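Local coordinates for aspartate-semialdehyde dehydrogenase (Vibrio cholerae, PDB 2QZ9) that catalyses the NADPH-dependent reductive dephosphorylation of L-aspartyl-4-phosphate to L-aspartate-semialdehyde, an early step towards lysine, methionine and threonine, at the interface of chains A and B. Numbering follows the deposited sequence. Chains: chain A/B, Aspartate-semialdehyde dehydrogenase.

The interface of chains A and B. Residues chain A 155, 157, 247, 249; chain B 154-155, 234, 236.
A:Thr155 and B:Thr155 meet at the centre of a two-fold symmetric homodimer interface, where strands of the two dimerisation domains pack face to face and join the subunits. The two threonines reach tip to tip, and A:Thr155 OG1 and B:Thr155 OG1 share a hydroxyl-hydroxyl hydrogen bond of 2.5 Å. Which hydroxyl donates cannot be told from the structure. In both residues OG1 is flanked by the backbone N and C (chi1 near 70°), which points each hydroxyl at its twin. The B:Thr155 methyl, CG2, sits beside the backbone N and faces A:Ala247 and the A:His249 ring. B:Thr155 CG2 packs 3.7 Å from A:Ala247 CB and 3.8 Å from A:His249 CE1.

A:His249, on strand 244-252, makes another polar link. The ring nitrogen A:His249 NE2 hydrogen-bonds the hydroxyl B:Thr234 OG1 at 2.7 Å. The bond is nearly straight, 165° at the hydrogen. On the other flank, A:Tyr157 brings its phenol end to B:Val236. B:Val236 CG1 lies 3.6 Å from A:Tyr157 CE2, and B:Val236 CG2 lies 3.6 Å from A:Tyr157 CZ. Both methyls stand on one side of the ring plane, offset outward past CE2 and CZ.

Polar pairs and small apolar contacts alternate here. The threonine pair spans the two-fold axis; the histidine, tyrosine and alanine contacts recur with the chains exchanged. The patch centre is about 11 Å from A:His244, the likely proton acceptor, which begins strand 244-252. The site helps hold the homodimer together and may help steady the strand that carries A:His244.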
loop_
_atom_site.group_PDB
_atom_site.type_symbol
_atom_site.label_atom_id
_atom_site.label_comp_id
_atom_site.label_asym_id
_atom_site.label_seq_id
_atom_site.Cartn_x
_atom_site.Cartn_y
_atom_site.Cartn_z
ATOM N N THR A 155 -4.706 5.619 1.369
ATOM C CA THR A 155 -4.512 4.417 0.573
ATOM C C THR A 155 -4.406 3.267 1.553
ATOM O O THR A 155 -3.847 3.418 2.638
ATOM C CB THR A 155 -3.262 4.476 -0.345
ATOM O OG1 THR A 155 -2.065 4.393 0.453
ATOM C CG2 THR A 155 -3.246 5.777 -1.157
ATOM N N TYR A 157 -4.050 -1.010 2.692
ATOM C CA TYR A 157 -3.257 -2.206 2.527
ATOM C C TYR A 157 -4.137 -3.258 3.192
ATOM O O TYR A 157 -3.983 -3.546 4.379
ATOM C CB TYR A 157 -1.897 -2.015 3.229
ATOM C CG TYR A 157 -1.065 -0.901 2.606
ATOM C CD1 TYR A 157 -1.412 0.450 2.775
ATOM C CD2 TYR A 157 0.058 -1.197 1.830
ATOM C CE1 TYR A 157 -0.669 1.465 2.179
ATOM C CE2 TYR A 157 0.815 -0.180 1.246
ATOM C CZ TYR A 157 0.438 1.141 1.424
ATOM O OH TYR A 157 1.171 2.125 0.833
ATOM N N ALA A 247 -2.466 4.167 5.029
ATOM C CA ALA A 247 -1.645 5.341 4.984
ATOM C C ALA A 247 -2.558 6.564 4.868
ATOM O O ALA A 247 -3.225 6.749 3.844
ATOM C CB ALA A 247 -0.762 5.232 3.771
ATOM N N HIS A 249 -3.107 10.663 4.945
ATOM C CA HIS A 249 -2.473 11.969 4.769
ATOM C C HIS A 249 -3.582 13.040 4.866
ATOM O O HIS A 249 -4.359 13.251 3.918
ATOM C CB HIS A 249 -1.780 12.065 3.393
ATOM C CG HIS A 249 -0.645 11.096 3.183
ATOM N ND1 HIS A 249 0.087 11.065 2.012
ATOM C CD2 HIS A 249 -0.104 10.145 3.987
ATOM C CE1 HIS A 249 1.027 10.142 2.104
ATOM N NE2 HIS A 249 0.928 9.565 3.289
ATOM N N VAL B 154 1.656 10.467 -2.518
ATOM C CA VAL B 154 2.013 9.160 -3.051
ATOM C C VAL B 154 2.249 8.186 -1.898
ATOM O O VAL B 154 2.852 8.540 -0.891
ATOM C CB VAL B 154 3.235 9.249 -4.045
ATOM C CG1 VAL B 154 4.475 9.857 -3.377
ATOM C CG2 VAL B 154 3.566 7.884 -4.710
ATOM N N THR B 155 1.733 6.970 -2.036
ATOM C CA THR B 155 2.110 5.891 -1.145
ATOM C C THR B 155 2.505 4.711 -2.009
ATOM O O THR B 155 1.895 4.466 -3.055
ATOM C CB THR B 155 0.991 5.472 -0.177
ATOM O OG1 THR B 155 -0.058 4.856 -0.927
ATOM C CG2 THR B 155 0.445 6.668 0.603
ATOM N N THR B 234 4.348 8.203 1.593
ATOM C CA THR B 234 4.549 7.139 2.577
ATOM C C THR B 234 5.035 5.917 1.811
ATOM O O THR B 234 4.333 5.415 0.925
ATOM C CB THR B 234 3.266 6.760 3.384
ATOM O OG1 THR B 234 2.842 7.856 4.209
ATOM C CG2 THR B 234 3.533 5.560 4.304
ATOM N N VAL B 236 6.062 1.991 1.735
ATOM C CA VAL B 236 5.699 0.767 2.421
ATOM C C VAL B 236 6.287 -0.455 1.696
ATOM O O VAL B 236 6.151 -0.588 0.484
ATOM C CB VAL B 236 4.154 0.617 2.522
ATOM C CG1 VAL B 236 3.767 -0.625 3.321
ATOM C CG2 VAL B 236 3.523 1.882 3.161
#